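Long-range contacts in serine protease pet (Escherichia coli, PDB 4OM9), which probably acts as a secreted serine protease and enterotoxin of enteroaggregative E. coli, an autotransporter passenger in which a peptidase domain sits on a long beta-helix: residues A[579-584]-A[599-604]; A[649-654]-A[668-673]; A[146-151]-A[173-178]; A[191-196]-A[240-245]; A[361-366]-A[384-389]. All coordinates share one frame; numbering follows the deposited sequence.

Contact 1: residues A[579-584]-A[599-604]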
# COMPACT_ATOMS: atom_id res chain seq x y z
N ARG A 579 -1.37 0.04 0.76
CA ARG A 579 -0.21 -0.06 1.63
C ARG A 579 -0.66 -0.53 3.00
O ARG A 579 -1.77 -0.20 3.43
CB ARG A 579 0.52 1.29 1.73
CG ARG A 579 1.04 1.79 0.41
CD ARG A 579 2.06 0.81 -0.17
NE ARG A 579 2.94 1.45 -1.14
CZ ARG A 579 3.52 0.80 -2.15
NH1 ARG A 579 3.30 -0.50 -2.30
NH2 ARG A 579 4.30 1.44 -3.01
N LYS A 580 0.19 -1.31 3.67
CA LYS A 580 -0.14 -1.83 4.99
C LYS A 580 0.53 -1.00 6.09
O LYS A 580 1.72 -0.72 6.04
CB LYS A 580 0.25 -3.30 5.12
CG LYS A 580 -0.41 -4.23 4.12
CD LYS A 580 -1.81 -4.63 4.55
CE LYS A 580 -2.37 -5.74 3.65
NZ LYS A 580 -1.49 -6.95 3.65
N PHE A 581 -0.26 -0.60 7.07
CA PHE A 581 0.26 0.08 8.23
C PHE A 581 -0.19 -0.74 9.43
O PHE A 581 -1.42 -0.88 9.71
CB PHE A 581 -0.24 1.53 8.29
CG PHE A 581 -0.03 2.30 7.01
CD1 PHE A 581 -0.92 2.17 5.94
CD2 PHE A 581 1.05 3.17 6.86
CE1 PHE A 581 -0.73 2.87 4.76
CE2 PHE A 581 1.24 3.89 5.68
CZ PHE A 581 0.34 3.74 4.63
N ARG A 582 0.80 -1.35 10.07
CA ARG A 582 0.63 -2.20 11.23
C ARG A 582 1.48 -1.66 12.37
O ARG A 582 2.66 -1.30 12.16
CB ARG A 582 1.02 -3.64 10.93
CG ARG A 582 0.19 -4.34 9.84
CD ARG A 582 -1.27 -4.48 10.29
NE ARG A 582 -2.14 -5.15 9.32
CZ ARG A 582 -2.79 -4.53 8.33
NH1 ARG A 582 -2.66 -3.22 8.15
NH2 ARG A 582 -3.58 -5.22 7.51
N PHE A 583 0.89 -1.60 13.56
CA PHE A 583 1.61 -1.13 14.74
C PHE A 583 0.87 -1.51 16.01
O PHE A 583 -0.35 -1.58 16.02
CB PHE A 583 1.79 0.38 14.68
CG PHE A 583 0.51 1.13 14.44
CD1 PHE A 583 -0.35 1.42 15.50
CD2 PHE A 583 0.16 1.52 13.16
CE1 PHE A 583 -1.54 2.08 15.26
CE2 PHE A 583 -1.01 2.19 12.93
CZ PHE A 583 -1.87 2.47 13.99
N ASP A 584 1.60 -1.76 17.09
CA ASP A 584 0.94 -2.06 18.35
C ASP A 584 0.19 -0.83 18.81
O ASP A 584 -0.99 -0.92 19.17
CB ASP A 584 1.94 -2.52 19.41
CG ASP A 584 2.55 -3.85 19.07
OD1 ASP A 584 1.81 -4.66 18.47
OD2 ASP A 584 3.74 -4.07 19.37
N ALA A 599 -4.98 3.18 2.11
CA ALA A 599 -4.26 2.75 3.30
C ALA A 599 -5.06 1.66 4.02
O ALA A 599 -6.28 1.76 4.18
CB ALA A 599 -3.99 3.92 4.24
N ASP A 600 -4.36 0.61 4.42
CA ASP A 600 -4.90 -0.49 5.18
C ASP A 600 -4.21 -0.42 6.54
O ASP A 600 -3.06 -0.87 6.67
CB ASP A 600 -4.65 -1.81 4.45
CG ASP A 600 -5.29 -3.01 5.13
OD1 ASP A 600 -5.28 -3.13 6.37
OD2 ASP A 600 -5.80 -3.87 4.38
N VAL A 601 -4.90 0.15 7.53
CA VAL A 601 -4.30 0.47 8.82
C VAL A 601 -4.84 -0.40 9.94
O VAL A 601 -6.04 -0.52 10.11
CB VAL A 601 -4.54 1.94 9.23
CG1 VAL A 601 -3.75 2.25 10.49
CG2 VAL A 601 -4.15 2.89 8.13
N GLU A 602 -3.93 -0.97 10.72
CA GLU A 602 -4.31 -1.81 11.83
C GLU A 602 -3.39 -1.62 13.04
O GLU A 602 -2.16 -1.84 12.99
CB GLU A 602 -4.32 -3.26 11.40
CG GLU A 602 -4.42 -4.29 12.50
CD GLU A 602 -4.98 -5.62 12.01
OE1 GLU A 602 -4.79 -5.95 10.81
OE2 GLU A 602 -5.62 -6.33 12.83
N GLY A 603 -4.01 -1.22 14.14
CA GLY A 603 -3.37 -1.17 15.43
C GLY A 603 -4.15 -0.23 16.35
O GLY A 603 -5.14 0.37 15.92
N ASN A 604 -3.71 -0.09 17.60
CA ASN A 604 -4.44 0.74 18.55
C ASN A 604 -4.03 2.21 18.57
O ASN A 604 -2.86 2.53 18.57
CB ASN A 604 -4.32 0.16 19.97
CG ASN A 604 -5.21 -1.05 20.14
OD1 ASN A 604 -6.15 -1.23 19.36
ND2 ASN A 604 -4.91 -1.90 21.13
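The carbonyl oxygen of Asp600 is gripped by two donors from opposite faces of its plane: Phe581 N at 2.8 Å, in the regular parallel pairing, and Arg582 NH1, also at 2.8 Å. NH1 reaches down from the side-chain layer and also donates to Phe581 O of its own strand, so it is pinned to both backbones at once. Arginine suits the place because its long chain can fold back: CG stands anti to the carbonyl carbon, and a bend at chi2 (-64°) turns CD out of an extended path. The guanidinium then meets Asp600 with two nitrogens, NH1 on the backbone oxygen and NH2 on the carboxylate, where NH2 lies 2.9 Å from OD1 and approaches from above the carboxylate plane. Glu602 completes the salt-bridge network differently. Its OE1 lies over a guanidinium face, 3.1 Å from Arg582 NE, with no N-H aimed at it, so the attraction is of charges alone.

On the opposite side of the strands, aromatic and aliphatic groups pack together. Phe581 CE1 touches Ala599 CB at 3.5 Å, and Phe583 CE2 meets Val601 CG1 at 3.7 Å. Glu602 O sits above the centre of the Phe583 ring, while Gly603 presents its CA off-centre to the same ring; with a phi of 160°, this corner suits glycine.

The pair belongs to one face of the right-handed parallel beta-helix. Met516 of strand 514-520 packs on Phe581, Phe583 and Val601, and strands 502-504 and 649-652 flank the pair.

Contact 2: residues A[649-654]-A[668-673]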
# COMPACT_ATOMS: atom_id res chain seq x y z
N SER A 649 -10.55 2.91 2.20
CA SER A 649 -9.55 2.93 3.27
C SER A 649 -9.98 2.05 4.44
O SER A 649 -11.17 1.87 4.70
CB SER A 649 -9.33 4.35 3.75
OG SER A 649 -10.50 4.85 4.38
N LYS A 650 -9.01 1.51 5.17
CA LYS A 650 -9.34 0.59 6.25
C LYS A 650 -8.66 0.91 7.58
O LYS A 650 -7.43 1.03 7.65
CB LYS A 650 -8.97 -0.84 5.87
CG LYS A 650 -9.78 -1.46 4.77
CD LYS A 650 -9.57 -2.96 4.82
CE LYS A 650 -10.41 -3.69 3.77
NZ LYS A 650 -9.93 -3.44 2.40
N PHE A 651 -9.46 1.01 8.63
CA PHE A 651 -8.89 1.01 9.97
C PHE A 651 -9.48 -0.12 10.79
O PHE A 651 -10.70 -0.35 10.80
CB PHE A 651 -9.07 2.33 10.71
CG PHE A 651 -8.54 2.30 12.11
CD1 PHE A 651 -7.17 2.29 12.34
CD2 PHE A 651 -9.40 2.20 13.19
CE1 PHE A 651 -6.68 2.22 13.62
CE2 PHE A 651 -8.91 2.13 14.48
CZ PHE A 651 -7.56 2.14 14.70
N THR A 652 -8.59 -0.83 11.47
CA THR A 652 -8.95 -1.94 12.32
C THR A 652 -8.17 -1.83 13.62
O THR A 652 -6.92 -1.77 13.62
CB THR A 652 -8.64 -3.27 11.63
OG1 THR A 652 -9.46 -3.40 10.47
CG2 THR A 652 -8.89 -4.44 12.56
N GLY A 653 -8.90 -1.79 14.74
CA GLY A 653 -8.29 -1.71 16.06
C GLY A 653 -9.15 -0.95 17.04
O GLY A 653 -10.37 -1.05 17.01
N GLY A 654 -8.52 -0.18 17.92
CA GLY A 654 -9.27 0.58 18.90
C GLY A 654 -8.78 2.01 19.02
O GLY A 654 -7.68 2.32 18.57
N ALA A 668 -14.51 4.44 3.61
CA ALA A 668 -13.72 3.88 4.70
C ALA A 668 -14.43 2.68 5.34
O ALA A 668 -15.65 2.67 5.49
CB ALA A 668 -13.43 4.94 5.77
N ILE A 669 -13.65 1.66 5.69
CA ILE A 669 -14.18 0.52 6.42
C ILE A 669 -13.42 0.34 7.72
O ILE A 669 -12.26 -0.12 7.74
CB ILE A 669 -14.10 -0.77 5.60
CG1 ILE A 669 -14.85 -0.59 4.28
CG2 ILE A 669 -14.66 -1.94 6.40
CD1 ILE A 669 -14.85 -1.81 3.39
N VAL A 670 -14.09 0.71 8.81
CA VAL A 670 -13.57 0.65 10.16
C VAL A 670 -14.11 -0.52 10.97
O VAL A 670 -15.32 -0.74 11.01
CB VAL A 670 -13.90 1.94 10.91
CG1 VAL A 670 -13.37 1.86 12.33
CG2 VAL A 670 -13.35 3.15 10.17
N THR A 671 -13.20 -1.23 11.62
CA THR A 671 -13.55 -2.33 12.52
C THR A 671 -12.98 -2.15 13.93
O THR A 671 -11.82 -2.48 14.20
CB THR A 671 -13.07 -3.66 11.97
OG1 THR A 671 -13.62 -3.86 10.67
CG2 THR A 671 -13.48 -4.80 12.90
N LEU A 672 -13.78 -1.64 14.84
CA LEU A 672 -13.30 -1.45 16.19
C LEU A 672 -13.40 -2.76 16.96
O LEU A 672 -14.41 -3.04 17.60
CB LEU A 672 -14.09 -0.35 16.88
CG LEU A 672 -14.05 0.96 16.09
CD1 LEU A 672 -14.78 2.08 16.83
CD2 LEU A 672 -12.61 1.37 15.78
N ASN A 673 -12.33 -3.56 16.89
CA ASN A 673 -12.26 -4.82 17.63
C ASN A 673 -11.35 -4.73 18.85
O ASN A 673 -10.93 -5.74 19.41
CB ASN A 673 -11.81 -5.97 16.70
CG ASN A 673 -10.42 -5.76 16.10
OD1 ASN A 673 -9.70 -4.82 16.44
ND2 ASN A 673 -10.03 -6.66 15.21
O HOH W 1 -11.62 -2.71 9.02
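Phe651 turns the rim of its ring toward two aliphatic side chains of the next coil, Val670 and Leu672, inside the parallel beta-helix. With CG anti to the backbone N, beside the carbonyl carbon (chi1 177°), the ring crosses Val670 obliquely, CD2 lying 4.1 Å from Val670 CG1, whereas Leu672 runs at about a right angle to it and brings CD2 in the ring plane to 4.0 Å from Phe651 CE2. A flat ring and branched aliphatic groups suit this interior, to which Ile614 of strand 611-614 also contributes.

On the other face of the strands, Thr652 and Thr671 lie side by side and point the same way. Both set OG1 anti to the carbonyl carbon, an arrangement that lets a single water join them, 2.7 Å from Thr652 OG1 and 2.8 Å from Thr671 OG1. The same water donates to Ile669 O, tying the hydroxyl pair to the backbone. That oxygen also accepts from Phe651 N, one of the parallel-strand bonds; the shortest of these runs from Ile669 N to Ser649 O at 2.7 Å.

Leu672 is the centre of an inverse gamma turn. Gly653 opposite it has a phi of 148°, at which a side chain would press on the preceding carbonyl. Asn673 crosses Thr652 obliquely and places ND2 3.6 Å from Thr652 CG2 and OD1 3.4 Å from Gly653 CA.

Contact 3: residues A[146-151]-A[173-178]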
# COMPACT_ATOMS: atom_id res chain seq x y z
N ILE A 146 8.83 -15.50 -29.08
CA ILE A 146 8.38 -14.15 -28.85
C ILE A 146 9.36 -13.47 -27.92
O ILE A 146 9.94 -14.12 -27.05
CB ILE A 146 6.96 -14.11 -28.21
CG1 ILE A 146 5.95 -14.94 -29.01
CG2 ILE A 146 6.47 -12.68 -28.03
CD1 ILE A 146 5.77 -14.49 -30.45
N GLY A 147 9.58 -12.18 -28.11
CA GLY A 147 10.48 -11.49 -27.23
C GLY A 147 10.26 -10.00 -27.21
O GLY A 147 9.40 -9.48 -27.91
N PHE A 148 11.07 -9.32 -26.41
CA PHE A 148 10.95 -7.90 -26.18
C PHE A 148 12.27 -7.22 -26.46
O PHE A 148 13.35 -7.78 -26.21
CB PHE A 148 10.56 -7.59 -24.73
CG PHE A 148 9.14 -7.93 -24.38
CD1 PHE A 148 8.10 -7.05 -24.67
CD2 PHE A 148 8.84 -9.11 -23.71
CE1 PHE A 148 6.76 -7.36 -24.32
CE2 PHE A 148 7.52 -9.43 -23.35
CZ PHE A 148 6.48 -8.56 -23.67
N ARG A 149 12.20 -5.99 -26.94
CA ARG A 149 13.39 -5.20 -27.13
C ARG A 149 13.12 -3.79 -26.65
O ARG A 149 12.04 -3.26 -26.85
CB ARG A 149 13.80 -5.18 -28.59
CG ARG A 149 15.11 -4.50 -28.81
CD ARG A 149 15.09 -3.73 -30.12
NE ARG A 149 14.52 -2.42 -29.87
CZ ARG A 149 13.40 -1.99 -30.43
NH1 ARG A 149 12.77 -2.75 -31.30
NH2 ARG A 149 12.96 -0.77 -30.13
N VAL A 150 14.12 -3.18 -26.05
CA VAL A 150 13.95 -1.88 -25.47
C VAL A 150 15.06 -0.95 -25.97
O VAL A 150 16.24 -1.34 -25.99
CB VAL A 150 13.96 -2.02 -23.95
CG1 VAL A 150 14.67 -0.88 -23.27
CG2 VAL A 150 12.57 -2.28 -23.45
N GLY A 151 14.69 0.25 -26.42
CA GLY A 151 15.68 1.23 -26.81
C GLY A 151 15.09 2.62 -26.98
O GLY A 151 13.88 2.82 -26.77
N ALA A 173 9.49 0.20 -25.79
CA ALA A 173 9.60 -1.24 -25.93
C ALA A 173 8.99 -1.76 -27.22
O ALA A 173 7.98 -1.24 -27.68
CB ALA A 173 8.96 -1.92 -24.77
N SER A 174 9.60 -2.80 -27.78
CA SER A 174 9.05 -3.47 -28.96
C SER A 174 8.74 -4.90 -28.60
O SER A 174 9.47 -5.52 -27.83
CB SER A 174 10.02 -3.44 -30.13
OG SER A 174 10.34 -2.11 -30.49
N LEU A 175 7.62 -5.40 -29.11
CA LEU A 175 7.27 -6.80 -28.95
C LEU A 175 7.41 -7.44 -30.32
O LEU A 175 7.02 -6.84 -31.32
CB LEU A 175 5.85 -6.96 -28.42
CG LEU A 175 5.26 -8.37 -28.51
CD1 LEU A 175 5.80 -9.20 -27.37
CD2 LEU A 175 3.71 -8.35 -28.51
N PHE A 176 7.96 -8.65 -30.38
CA PHE A 176 8.24 -9.26 -31.69
C PHE A 176 8.09 -10.78 -31.72
O PHE A 176 8.08 -11.44 -30.69
CB PHE A 176 9.65 -8.87 -32.14
CG PHE A 176 10.74 -9.39 -31.24
CD1 PHE A 176 11.11 -10.74 -31.28
CD2 PHE A 176 11.40 -8.55 -30.37
CE1 PHE A 176 12.07 -11.22 -30.44
CE2 PHE A 176 12.38 -9.03 -29.53
CZ PHE A 176 12.72 -10.37 -29.57
N HIS A 177 8.01 -11.32 -32.93
CA HIS A 177 8.15 -12.76 -33.15
C HIS A 177 9.32 -13.01 -34.08
O HIS A 177 9.54 -12.25 -35.01
CB HIS A 177 6.86 -13.35 -33.73
CG HIS A 177 6.31 -12.58 -34.90
ND1 HIS A 177 5.53 -11.46 -34.75
CD2 HIS A 177 6.43 -12.80 -36.24
CE1 HIS A 177 5.19 -11.01 -35.95
NE2 HIS A 177 5.72 -11.80 -36.86
N ILE A 178 10.08 -14.07 -33.84
CA ILE A 178 11.23 -14.37 -34.70
C ILE A 178 10.82 -15.05 -36.01
O ILE A 178 10.24 -16.13 -36.01
CB ILE A 178 12.27 -15.28 -34.00
CG1 ILE A 178 12.75 -14.65 -32.69
CG2 ILE A 178 13.45 -15.56 -34.95
CD1 ILE A 178 14.01 -15.27 -32.15
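Phe176 lays its ring on the backbone of Gly147, whose CA is 3.8 Å from the ring centroid in a CH-pi contact over the face. The glycine makes this possible, since a CB would run into the ring. The torsion matters too: CG of Phe176 stands between the backbone N and the carbonyl carbon (chi1 64°), which carries it across to the neighbouring strand. The two residues are also a hydrogen-bonded antiparallel pair, each N bonded to the other's O, at 3.1 Å for Gly147 N and 3.0 Å for Phe176 N.

On the opposite face, Leu175 sends CD1 over the Phe148 ring, 4.0 Å from its centroid, and the same methyl touches Ile146 CG2 at 3.6 Å. Beside Phe176, Arg149 NH1 approaches Ser174 OG at 2.6 Å, but the bond is bent to 116° and weak.

The next shell fixes these groups. Tyr193 stacks on Phe176, while Ser174 OG is bonded to Asn201 O. Across the sheet, Trp222 meets the Phe148 ring and helix 10-17 covers Phe148 and Ala173. This sheet is consistent with one beta-barrel of the chymotrypsin-like clan. Phe148, Val150, Ala173 and Leu175 thus make an apolar patch on one face; the other combines Phe176 with a buried arginine head whose NH1 bonds to the Tyr193 hydroxyl as well as weakly to Ser174, while NH2 has a long, weak ion pair with Asp207.

Contact 4: residues A[191-196]-A[240-245]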
# COMPACT_ATOMS: atom_id res chain seq x y z
N VAL A 191 19.73 -13.31 -36.30
CA VAL A 191 18.34 -13.56 -35.99
C VAL A 191 17.50 -12.43 -36.55
O VAL A 191 17.85 -11.26 -36.44
CB VAL A 191 18.12 -13.73 -34.49
CG1 VAL A 191 16.63 -13.74 -34.14
CG2 VAL A 191 18.79 -15.00 -34.03
N GLU A 192 16.40 -12.80 -37.19
CA GLU A 192 15.53 -11.84 -37.85
C GLU A 192 14.19 -11.83 -37.15
O GLU A 192 13.65 -12.89 -36.82
CB GLU A 192 15.37 -12.20 -39.33
CG GLU A 192 14.41 -11.30 -40.11
CD GLU A 192 14.07 -11.89 -41.50
OE1 GLU A 192 13.05 -12.60 -41.60
OE2 GLU A 192 14.81 -11.65 -42.47
N TYR A 193 13.66 -10.64 -36.89
CA TYR A 193 12.35 -10.59 -36.28
C TYR A 193 11.44 -9.58 -36.96
O TYR A 193 11.88 -8.71 -37.72
CB TYR A 193 12.44 -10.33 -34.76
CG TYR A 193 12.63 -8.91 -34.22
CD1 TYR A 193 11.73 -7.89 -34.50
CD2 TYR A 193 13.66 -8.63 -33.31
CE1 TYR A 193 11.87 -6.62 -33.97
CE2 TYR A 193 13.81 -7.35 -32.75
CZ TYR A 193 12.90 -6.35 -33.09
OH TYR A 193 13.02 -5.08 -32.58
N GLU A 194 10.15 -9.73 -36.66
CA GLU A 194 9.11 -8.85 -37.12
C GLU A 194 8.28 -8.44 -35.90
O GLU A 194 8.02 -9.26 -35.01
CB GLU A 194 8.25 -9.55 -38.17
CG GLU A 194 7.07 -8.76 -38.71
CD GLU A 194 6.25 -9.57 -39.71
OE1 GLU A 194 5.31 -10.27 -39.27
OE2 GLU A 194 6.55 -9.52 -40.92
N ASN A 195 7.89 -7.17 -35.84
CA ASN A 195 7.08 -6.71 -34.72
C ASN A 195 5.64 -7.22 -34.75
O ASN A 195 5.14 -7.61 -35.80
CB ASN A 195 7.06 -5.19 -34.67
CG ASN A 195 8.34 -4.64 -34.15
OD1 ASN A 195 8.48 -4.40 -32.94
ND2 ASN A 195 9.30 -4.45 -35.04
N ASP A 196 5.01 -7.22 -33.58
CA ASP A 196 3.57 -7.42 -33.49
C ASP A 196 2.88 -6.35 -34.34
O ASP A 196 3.30 -5.18 -34.34
CB ASP A 196 3.12 -7.33 -32.03
CG ASP A 196 1.64 -7.61 -31.85
OD1 ASP A 196 1.29 -8.80 -31.78
OD2 ASP A 196 0.83 -6.65 -31.76
N THR A 240 13.88 -6.83 -38.39
CA THR A 240 15.06 -6.40 -37.65
C THR A 240 16.06 -7.55 -37.47
O THR A 240 15.68 -8.69 -37.21
CB THR A 240 14.68 -5.84 -36.27
OG1 THR A 240 13.79 -4.73 -36.45
CG2 THR A 240 15.92 -5.37 -35.53
N TYR A 241 17.34 -7.25 -37.60
CA TYR A 241 18.33 -8.29 -37.42
C TYR A 241 19.06 -8.09 -36.11
O TYR A 241 19.46 -6.99 -35.76
CB TYR A 241 19.31 -8.29 -38.60
CG TYR A 241 18.56 -8.52 -39.88
CD1 TYR A 241 17.88 -7.47 -40.50
CD2 TYR A 241 18.47 -9.78 -40.44
CE1 TYR A 241 17.17 -7.67 -41.65
CE2 TYR A 241 17.75 -9.99 -41.60
CZ TYR A 241 17.11 -8.92 -42.20
OH TYR A 241 16.38 -9.08 -43.35
N VAL A 242 19.20 -9.20 -35.38
CA VAL A 242 19.91 -9.22 -34.13
C VAL A 242 21.21 -10.00 -34.23
O VAL A 242 21.22 -11.17 -34.63
CB VAL A 242 19.07 -9.84 -33.02
CG1 VAL A 242 19.74 -9.60 -31.67
CG2 VAL A 242 17.64 -9.27 -33.05
N THR A 243 22.31 -9.36 -33.85
CA THR A 243 23.58 -10.05 -33.68
C THR A 243 23.47 -10.95 -32.46
O THR A 243 23.29 -10.45 -31.35
CB THR A 243 24.75 -9.07 -33.52
OG1 THR A 243 24.95 -8.39 -34.77
CG2 THR A 243 26.04 -9.80 -33.12
N PRO A 244 23.54 -12.26 -32.66
CA PRO A 244 23.39 -13.23 -31.57
C PRO A 244 24.47 -13.05 -30.53
O PRO A 244 25.65 -12.92 -30.90
CB PRO A 244 23.53 -14.59 -32.26
CG PRO A 244 23.26 -14.30 -33.72
CD PRO A 244 23.80 -12.93 -33.95
N PHE A 245 24.10 -13.05 -29.25
CA PHE A 245 25.11 -12.90 -28.19
C PHE A 245 26.24 -13.91 -28.33
O PHE A 245 26.00 -15.09 -28.55
CB PHE A 245 24.49 -13.06 -26.79
CG PHE A 245 25.53 -13.20 -25.71
CD1 PHE A 245 26.16 -12.09 -25.20
CD2 PHE A 245 25.90 -14.46 -25.24
CE1 PHE A 245 27.14 -12.21 -24.21
CE2 PHE A 245 26.85 -14.59 -24.26
CZ PHE A 245 27.48 -13.47 -23.75
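In the antiparallel sheet of the protease domain, strands 188-195 and 239-244 run side by side, and between them Thr240 packs on a face of the Tyr193 ring. Threonine CB lies over the middle of the tyrosine ring, 3.7 Å from its centroid and only 13° off the normal, a CH-pi contact. The two side chains point the same way. CG of Tyr193 is set between the backbone N and the carbonyl carbon (chi1 81°), which swings it toward the partner strand. The opposite face of that ring belongs to Phe176, so the phenol is sandwiched between a threonine and a second aromatic ring. A beta-branched residue suits the position: the compact CB packs on the ring while Thr240 OG1 is used in a hydrogen bond to Thr203.

Tyr193 and Thr240 are also a hydrogen-bonded pair, with Tyr193 N to Thr240 O and Thr240 N to Tyr193 O both at 2.8 Å. Val191 and Val242 form the next such pair, and Val242 N to Val191 O is 2.7 Å. Such a curled antiparallel sheet fits a beta-barrel of the chymotrypsin-like clan, in which strand 221-232 flanks 239-244 on its other side. On the same face as Tyr193, Val242 CG2 touches Tyr193 CD2 at 4.0 Å, and Leu225 packs on Val191.

Between these pairs, Glu192 and Tyr241 lie side by side on the other face and point the same way. The methylenes of the glutamate run beside the ring, CG being 3.9 Å from Tyr241 CE2, and the carboxylate stands nearly perpendicular to the ring plane. Glu192 OE1 is bonded to the hydroxyl of Thr179.

Contact 5: residues A[361-366]-A[384-389]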
# COMPACT_ATOMS: atom_id res chain seq x y z
N LEU A 361 33.51 5.07 -4.19
CA LEU A 361 33.73 3.65 -4.02
C LEU A 361 32.50 2.86 -4.49
O LEU A 361 31.41 2.96 -3.91
CB LEU A 361 34.08 3.36 -2.55
CG LEU A 361 33.85 1.96 -1.97
CD1 LEU A 361 34.46 0.88 -2.85
CD2 LEU A 361 34.43 1.89 -0.56
N HIS A 362 32.67 2.08 -5.56
CA HIS A 362 31.58 1.25 -6.11
C HIS A 362 31.62 -0.15 -5.54
O HIS A 362 32.55 -0.92 -5.81
CB HIS A 362 31.67 1.16 -7.64
CG HIS A 362 31.34 2.44 -8.34
ND1 HIS A 362 31.14 2.50 -9.70
CD2 HIS A 362 31.18 3.69 -7.87
CE1 HIS A 362 30.85 3.75 -10.04
NE2 HIS A 362 30.88 4.49 -8.95
N LYS A 363 30.62 -0.50 -4.76
CA LYS A 363 30.55 -1.81 -4.13
C LYS A 363 29.43 -2.69 -4.76
O LYS A 363 28.26 -2.32 -4.73
CB LYS A 363 30.33 -1.65 -2.62
CG LYS A 363 30.53 -2.93 -1.82
CD LYS A 363 29.31 -3.84 -1.80
CE LYS A 363 29.59 -5.09 -0.98
NZ LYS A 363 28.53 -6.10 -1.26
N ILE A 364 29.80 -3.84 -5.31
CA ILE A 364 28.80 -4.80 -5.80
C ILE A 364 29.12 -6.17 -5.26
O ILE A 364 29.99 -6.31 -4.39
CB ILE A 364 28.72 -4.88 -7.33
CG1 ILE A 364 30.06 -5.36 -7.91
CG2 ILE A 364 28.33 -3.55 -7.92
CD1 ILE A 364 30.04 -5.56 -9.44
N GLY A 365 28.40 -7.17 -5.76
CA GLY A 365 28.55 -8.53 -5.27
C GLY A 365 27.75 -8.77 -4.00
O GLY A 365 27.29 -7.83 -3.35
N GLU A 366 27.61 -10.03 -3.63
CA GLU A 366 26.67 -10.39 -2.59
C GLU A 366 27.23 -10.38 -1.17
O GLU A 366 26.47 -10.40 -0.21
CB GLU A 366 26.09 -11.77 -2.88
CG GLU A 366 25.17 -11.77 -4.08
CD GLU A 366 24.59 -13.14 -4.34
OE1 GLU A 366 25.03 -13.79 -5.30
OE2 GLU A 366 23.71 -13.56 -3.57
N GLY A 384 24.73 -6.97 -1.72
CA GLY A 384 25.37 -7.40 -0.49
C GLY A 384 25.24 -6.37 0.63
O GLY A 384 24.34 -5.50 0.61
N THR A 385 26.16 -6.45 1.59
CA THR A 385 26.08 -5.64 2.80
C THR A 385 27.28 -4.70 2.93
O THR A 385 28.40 -5.10 2.68
CB THR A 385 26.03 -6.53 4.05
OG1 THR A 385 25.02 -7.52 3.89
CG2 THR A 385 25.75 -5.68 5.31
N VAL A 386 27.01 -3.46 3.28
CA VAL A 386 28.05 -2.54 3.66
C VAL A 386 27.76 -2.15 5.11
O VAL A 386 26.67 -1.65 5.43
CB VAL A 386 28.12 -1.33 2.73
CG1 VAL A 386 29.15 -0.31 3.26
CG2 VAL A 386 28.48 -1.78 1.33
N ILE A 387 28.72 -2.42 5.99
CA ILE A 387 28.54 -2.15 7.39
C ILE A 387 29.31 -0.89 7.77
O ILE A 387 30.48 -0.75 7.45
CB ILE A 387 29.01 -3.32 8.25
CG1 ILE A 387 28.33 -4.62 7.81
CG2 ILE A 387 28.75 -3.03 9.75
CD1 ILE A 387 28.87 -5.88 8.50
N LEU A 388 28.63 0.03 8.42
CA LEU A 388 29.27 1.26 8.84
C LEU A 388 29.76 1.06 10.24
O LEU A 388 28.96 0.97 11.16
CB LEU A 388 28.28 2.42 8.77
CG LEU A 388 27.51 2.47 7.46
CD1 LEU A 388 26.54 3.65 7.42
CD2 LEU A 388 28.49 2.53 6.28
N GLY A 389 31.08 0.96 10.40
CA GLY A 389 31.66 0.69 11.70
C GLY A 389 32.28 1.92 12.34
O GLY A 389 32.92 1.81 13.39
O HOH W 2 26.15 -9.79 2.54
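The backbones of Glu366 and Gly384 come within 3.9 Å of each other, CA to CA, where two successive coils of the parallel beta-helix turn a corner; strands 361-364 and 385-388 lie in different sheets of that helix. No backbone hydrogen bond joins the two segments here. What bridges them is Lys363, whose CB points toward 384-389. CG is anti to the backbone N, and a bend at chi2 (-83°) sets CD against Val386 CG2 at 3.8 Å. The two side chains slide past each other in opposite directions, so the lysine methylenes serve as apolar cover for the valine.

The ammonium group then turns to the corner itself. NZ donates to Gly365 O at 3.0 Å, from above that carbonyl's plane, and also to Gly367 O and Asn383 O; a further bond to Ile364 O is weak. A lysine fits this buried spot because its tail is oily and its tip can collect several main-chain oxygens, whose partial charges would favour the charged form.

Gly384 CA lies 3.5 Å from NZ of Lys363. At this position a CB would collide with NZ and with Gly365 O, and the positive phi of 60° also favours glycine. A water also joins the coils: it donates to Glu366 O at 2.8 Å and is 2.9 Å from Thr385 OG1.

Along the chain the order is contact 3, contact 4, contact 5, contact 1, contact 2. Contacts 3 and 4 lie in the protease domain, their centres 9 Å apart; strands 172-185 and 188-195 are neighbours in one antiparallel sheet, and His177 NE2 bonds Glu194 OE1 between them. The other three lie in the beta-helix. Contact 5 is in an early part, its nearest atoms about 16 Å from contact 4. Contacts 1 and 2 lie further along, about 33 and 42 Å from contact 5 between centres, and adjoin, centres 9 Å apart, through strands 599-608 and 649-652. The globular protease is thus carried at one end of an elongated stalk built from repeated coils.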